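Local coordinates for capsid protein (Infectious hypodermal and hematopoietic necrosis virus, PDB 3N7X), which forms the icosahedral capsid of a shrimp-infecting brevidensovirus, sixty copies of its beta-barrel subunit probably enclosing the viral genome, at residues D255-R267 and T317-N329. Numbering follows the deposited sequence.
Sequences DHHTNDWQQIFMR and TGQLNKCYIMHTN
The nearest CA atoms across the contact, those of Asp260 and Thr328, lie 5.5 Å apart in two extended chains whose end-to-end directions differ by 138°, so they run roughly antiparallel. Both adjoin strands of one antiparallel sheet of the capsid's beta-barrel that are not neighbours in it: residues 255-263 lead into strand 264-268, and residues 325-329, the C-terminus, leave strand 322-324, outermost within this chain. No direct backbone-to-backbone hydrogen bond links the chains; side chains and water do. Thr328 is gripped twice: OG1 donates to Thr258 O at 2.7 Å, nearly in line with the carbonyl (165°), and Thr328 N reaches the anti lone pair of Asp260 OD2. Asp260 chi1 of 56° sets CG between its own N and carbonyl carbon, bringing OD2 to the N-H of Thr328. Met326 SD packs against Asp260 CB, 3.6 Å away, and accepts a weak hydrogen bond from Trp261 N. Nearer the strands, Phe265 CZ meets Ile325 CD1 at 3.9 Å, while Cys323 SG sits at the ring edge. Asn329 OXT forms a salt bridge with Arg296 NH2 of a second subunit. Water 2 bridges Trp261 O, Gln263 OE1 and Met326 N, and Gln263 NE2 donates to Tyr324 O at 2.9 Å from above the carbonyl plane.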
loop_
_atom_site.group_PDB
_atom_site.type_symbol
_atom_site.label_atom_id
_atom_site.label_comp_id
_atom_site.label_asym_id
_atom_site.label_seq_id
_atom_site.Cartn_x
_atom_site.Cartn_y
_atom_site.Cartn_z
ATOM N N ASP A 255 -6.912 59.798 64.479
ATOM C CA ASP A 255 -7.066 58.359 64.438
ATOM C C ASP A 255 -5.912 57.486 64.962
ATOM O O ASP A 255 -6.135 56.463 65.609
ATOM C CB ASP A 255 -7.357 58.009 62.980
ATOM C CG ASP A 255 -7.738 56.580 62.792
ATOM O OD1 ASP A 255 -8.868 56.212 63.190
ATOM O OD2 ASP A 255 -6.900 55.827 62.247
ATOM N N HIS A 256 -4.681 57.899 64.688
ATOM C CA HIS A 256 -3.511 57.105 65.054
ATOM C C HIS A 256 -2.303 57.970 65.405
ATOM O O HIS A 256 -2.309 59.183 65.206
ATOM C CB HIS A 256 -3.124 56.264 63.850
ATOM C CG HIS A 256 -2.790 57.101 62.649
ATOM N ND1 HIS A 256 -3.723 57.904 62.023
ATOM C CD2 HIS A 256 -1.609 57.351 62.033
ATOM C CE1 HIS A 256 -3.131 58.615 61.080
ATOM N NE2 HIS A 256 -1.847 58.300 61.066
ATOM N N HIS A 257 -1.257 57.322 65.904
ATOM C CA HIS A 257 -0.009 57.999 66.235
ATOM C C HIS A 257 0.821 58.011 64.959
ATOM O O HIS A 257 1.047 56.963 64.351
ATOM C CB HIS A 257 0.762 57.227 67.309
ATOM C CG HIS A 257 0.233 57.413 68.695
ATOM N ND1 HIS A 257 0.442 58.565 69.423
ATOM C CD2 HIS A 257 -0.495 56.593 69.490
ATOM C CE1 HIS A 257 -0.130 58.446 70.607
ATOM N NE2 HIS A 257 -0.706 57.257 70.673
ATOM N N THR A 258 1.270 59.186 64.543
ATOM C CA THR A 258 2.078 59.284 63.337
ATOM C C THR A 258 3.518 58.926 63.690
ATOM O O THR A 258 3.862 58.821 64.866
ATOM C CB THR A 258 2.056 60.711 62.785
ATOM O OG1 THR A 258 2.656 61.592 63.741
ATOM C CG2 THR A 258 0.626 61.161 62.528
ATOM N N ASN A 259 4.356 58.725 62.682
ATOM C CA ASN A 259 5.758 58.418 62.940
ATOM C C ASN A 259 6.401 59.729 63.336
ATOM O O ASN A 259 6.315 60.706 62.586
ATOM C CB ASN A 259 6.442 57.885 61.685
ATOM C CG ASN A 259 5.872 56.560 61.239
ATOM O OD1 ASN A 259 5.823 55.601 62.017
ATOM N ND2 ASN A 259 5.433 56.492 59.982
ATOM N N ASP A 260 7.030 59.775 64.507
ATOM C CA ASP A 260 7.644 61.026 64.915
ATOM C C ASP A 260 8.895 61.326 64.102
ATOM O O ASP A 260 9.502 60.434 63.505
ATOM C CB ASP A 260 7.948 61.057 66.428
ATOM C CG ASP A 260 8.809 59.902 66.890
ATOM O OD1 ASP A 260 9.857 59.641 66.263
ATOM O OD2 ASP A 260 8.440 59.266 67.902
ATOM N N TRP A 261 9.243 62.604 64.060
ATOM C CA TRP A 261 10.402 63.074 63.328
ATOM C C TRP A 261 11.385 63.658 64.336
ATOM O O TRP A 261 11.001 64.420 65.227
ATOM C CB TRP A 261 9.977 64.140 62.323
ATOM C CG TRP A 261 11.116 64.722 61.581
ATOM C CD1 TRP A 261 11.665 64.261 60.419
ATOM C CD2 TRP A 261 11.905 65.845 61.985
ATOM N NE1 TRP A 261 12.753 65.031 60.073
ATOM C CE2 TRP A 261 12.923 66.010 61.019
ATOM C CE3 TRP A 261 11.852 66.727 63.074
ATOM C CZ2 TRP A 261 13.883 67.024 61.108
ATOM C CZ3 TRP A 261 12.809 67.736 63.165
ATOM C CH2 TRP A 261 13.810 67.876 62.184
ATOM N N GLN A 262 12.656 63.305 64.183
ATOM C CA GLN A 262 13.700 63.763 65.094
ATOM C C GLN A 262 14.700 64.725 64.464
ATOM O O GLN A 262 15.136 64.518 63.328
ATOM C CB GLN A 262 14.472 62.556 65.633
ATOM C CG GLN A 262 13.605 61.545 66.339
ATOM C CD GLN A 262 12.998 62.111 67.595
ATOM O OE1 GLN A 262 11.896 61.736 67.985
ATOM N NE2 GLN A 262 13.720 63.017 68.245
ATOM N N GLN A 263 15.056 65.778 65.198
ATOM C CA GLN A 263 16.058 66.719 64.712
ATOM C C GLN A 263 17.374 66.111 65.184
ATOM O O GLN A 263 17.371 65.191 66.003
ATOM C CB GLN A 263 15.867 68.129 65.300
ATOM C CG GLN A 263 15.844 68.221 66.821
ATOM C CD GLN A 263 14.436 68.156 67.397
ATOM O OE1 GLN A 263 13.765 67.126 67.326
ATOM N NE2 GLN A 263 13.983 69.266 67.969
ATOM N N ILE A 264 18.497 66.603 64.682
ATOM C CA ILE A 264 19.768 66.022 65.083
ATOM C C ILE A 264 20.582 66.855 66.061
ATOM O O ILE A 264 20.423 68.069 66.151
ATOM C CB ILE A 264 20.633 65.708 63.851
ATOM C CG1 ILE A 264 20.895 66.984 63.059
ATOM C CG2 ILE A 264 19.925 64.693 62.971
ATOM C CD1 ILE A 264 21.746 66.757 61.836
ATOM N N PHE A 265 21.450 66.168 66.795
ATOM C CA PHE A 265 22.330 66.782 67.778
ATOM C C PHE A 265 23.738 66.300 67.456
ATOM O O PHE A 265 23.919 65.152 67.051
ATOM C CB PHE A 265 21.911 66.351 69.179
ATOM C CG PHE A 265 20.550 66.849 69.570
ATOM C CD1 PHE A 265 20.376 68.151 70.026
ATOM C CD2 PHE A 265 19.432 66.029 69.441
ATOM C CE1 PHE A 265 19.104 68.634 70.348
ATOM C CE2 PHE A 265 18.161 66.500 69.758
ATOM C CZ PHE A 265 17.998 67.806 70.213
ATOM N N MET A 266 24.734 67.166 67.626
ATOM C CA MET A 266 26.103 66.787 67.289
ATOM C C MET A 266 27.165 67.324 68.223
ATOM O O MET A 266 26.899 68.171 69.072
ATOM C CB MET A 266 26.451 67.280 65.886
ATOM C CG MET A 266 25.456 66.910 64.821
ATOM S SD MET A 266 25.237 68.283 63.676
ATOM C CE MET A 266 24.332 69.412 64.742
ATOM N N ARG A 267 28.377 66.819 68.022
ATOM C CA ARG A 267 29.563 67.228 68.762
ATOM C C ARG A 267 30.735 66.457 68.185
ATOM O O ARG A 267 30.603 65.280 67.845
ATOM C CB ARG A 267 29.440 66.916 70.259
ATOM C CG ARG A 267 29.712 65.470 70.637
ATOM C CD ARG A 267 29.757 65.303 72.147
ATOM N NE ARG A 267 30.010 63.919 72.534
ATOM C CZ ARG A 267 30.120 63.499 73.790
ATOM N NH1 ARG A 267 29.998 64.356 74.794
ATOM N NH2 ARG A 267 30.354 62.218 74.041
ATOM N N THR A 317 4.646 77.001 66.309
ATOM C CA THR A 317 5.830 77.850 66.435
ATOM C C THR A 317 6.527 77.607 67.771
ATOM O O THR A 317 5.917 77.112 68.726
ATOM C CB THR A 317 5.478 79.356 66.330
ATOM O OG1 THR A 317 4.559 79.709 67.370
ATOM C CG2 THR A 317 4.855 79.670 64.978
ATOM N N GLY A 318 7.810 77.950 67.834
ATOM C CA GLY A 318 8.570 77.765 69.059
ATOM C C GLY A 318 9.311 79.032 69.435
ATOM O O GLY A 318 8.834 80.131 69.161
ATOM N N GLN A 319 10.472 78.886 70.066
ATOM C CA GLN A 319 11.272 80.037 70.457
ATOM C C GLN A 319 12.718 79.791 70.073
ATOM O O GLN A 319 13.200 78.664 70.141
ATOM C CB GLN A 319 11.179 80.288 71.967
ATOM C CG GLN A 319 9.770 80.520 72.476
ATOM C CD GLN A 319 9.011 79.220 72.705
ATOM O OE1 GLN A 319 7.780 79.181 72.623
ATOM N NE2 GLN A 319 9.743 78.148 73.006
ATOM N N LEU A 320 13.407 80.853 69.675
ATOM C CA LEU A 320 14.803 80.760 69.277
ATOM C C LEU A 320 15.728 80.127 70.326
ATOM O O LEU A 320 16.777 79.587 69.973
ATOM C CB LEU A 320 15.323 82.154 68.909
ATOM C CG LEU A 320 15.236 82.659 67.461
ATOM C CD1 LEU A 320 14.418 81.723 66.594
ATOM C CD2 LEU A 320 14.650 84.059 67.462
ATOM N N ASN A 321 15.349 80.186 71.603
ATOM C CA ASN A 321 16.185 79.619 72.665
ATOM C C ASN A 321 15.632 78.331 73.253
ATOM O O ASN A 321 16.036 77.910 74.343
ATOM C CB ASN A 321 16.383 80.630 73.797
ATOM C CG ASN A 321 15.071 81.056 74.445
ATOM O OD1 ASN A 321 14.026 80.434 74.237
ATOM N ND2 ASN A 321 15.125 82.115 75.244
ATOM N N LYS A 322 14.703 77.714 72.532
ATOM C CA LYS A 322 14.099 76.467 72.982
ATOM C C LYS A 322 14.224 75.378 71.927
ATOM O O LYS A 322 14.372 75.653 70.734
ATOM C CB LYS A 322 12.620 76.670 73.312
ATOM C CG LYS A 322 12.359 77.593 74.473
ATOM C CD LYS A 322 12.871 77.018 75.774
ATOM C CE LYS A 322 12.690 78.032 76.891
ATOM N NZ LYS A 322 13.212 77.540 78.194
ATOM N N CYS A 323 14.150 74.137 72.386
ATOM C CA CYS A 323 14.241 72.982 71.514
ATOM C C CYS A 323 13.157 71.990 71.921
ATOM O O CYS A 323 13.167 71.475 73.041
ATOM C CB CYS A 323 15.624 72.349 71.658
ATOM S SG CYS A 323 15.798 70.719 70.914
ATOM N N TYR A 324 12.215 71.735 71.018
ATOM C CA TYR A 324 11.130 70.800 71.300
ATOM C C TYR A 324 11.317 69.500 70.536
ATOM O O TYR A 324 11.419 69.499 69.308
ATOM C CB TYR A 324 9.787 71.426 70.923
ATOM C CG TYR A 324 9.423 72.609 71.781
ATOM C CD1 TYR A 324 8.750 72.435 72.992
ATOM C CD2 TYR A 324 9.778 73.904 71.400
ATOM C CE1 TYR A 324 8.440 73.523 73.806
ATOM C CE2 TYR A 324 9.476 74.999 72.204
ATOM C CZ TYR A 324 8.808 74.802 73.407
ATOM O OH TYR A 324 8.534 75.881 74.215
ATOM N N ILE A 325 11.355 68.391 71.265
ATOM C CA ILE A 325 11.533 67.090 70.641
ATOM C C ILE A 325 10.221 66.317 70.610
ATOM O O ILE A 325 9.544 66.179 71.627
ATOM C CB ILE A 325 12.582 66.273 71.396
ATOM C CG1 ILE A 325 13.888 67.063 71.446
ATOM C CG2 ILE A 325 12.793 64.933 70.711
ATOM C CD1 ILE A 325 14.949 66.428 72.299
ATOM N N MET A 326 9.869 65.815 69.431
ATOM C CA MET A 326 8.634 65.061 69.249
ATOM C C MET A 326 8.769 63.579 69.612
ATOM O O MET A 326 9.762 62.935 69.277
ATOM C CB MET A 326 8.178 65.172 67.798
ATOM C CG MET A 326 6.842 64.511 67.521
ATOM S SD MET A 326 6.534 64.314 65.753
ATOM C CE MET A 326 6.118 65.985 65.275
ATOM N N HIS A 327 7.768 63.044 70.303
ATOM C CA HIS A 327 7.757 61.630 70.670
ATOM C C HIS A 327 6.329 61.119 70.576
ATOM O O HIS A 327 5.484 61.499 71.386
ATOM C CB HIS A 327 8.262 61.416 72.097
ATOM C CG HIS A 327 9.713 61.718 72.277
ATOM N ND1 HIS A 327 10.698 61.111 71.529
ATOM C CD2 HIS A 327 10.350 62.564 73.123
ATOM C CE1 HIS A 327 11.879 61.570 71.904
ATOM N NE2 HIS A 327 11.695 62.452 72.870
ATOM N N THR A 328 6.053 60.272 69.589
ATOM C CA THR A 328 4.709 59.725 69.427
ATOM C C THR A 328 4.659 58.300 69.958
ATOM O O THR A 328 3.602 57.668 69.977
ATOM C CB THR A 328 4.272 59.714 67.951
ATOM O OG1 THR A 328 5.171 58.900 67.189
ATOM C CG2 THR A 328 4.264 61.123 67.393
ATOM N N ASN A 329 5.812 57.801 70.388
ATOM C CA ASN A 329 5.913 56.454 70.933
ATOM C C ASN A 329 7.328 56.219 71.451
ATOM O O ASN A 329 8.185 57.106 71.243
ATOM C CB ASN A 329 5.577 55.417 69.859
ATOM C CG ASN A 329 5.396 54.015 70.432
ATOM O OD1 ASN A 329 4.481 53.764 71.225
ATOM N ND2 ASN A 329 6.270 53.098 70.036
ATOM O OXT ASN A 329 7.564 55.153 72.053
HETATM O O HOH W 1 10.421 58.958 69.828
HETATM O O HOH W 2 11.222 66.372 67.085
#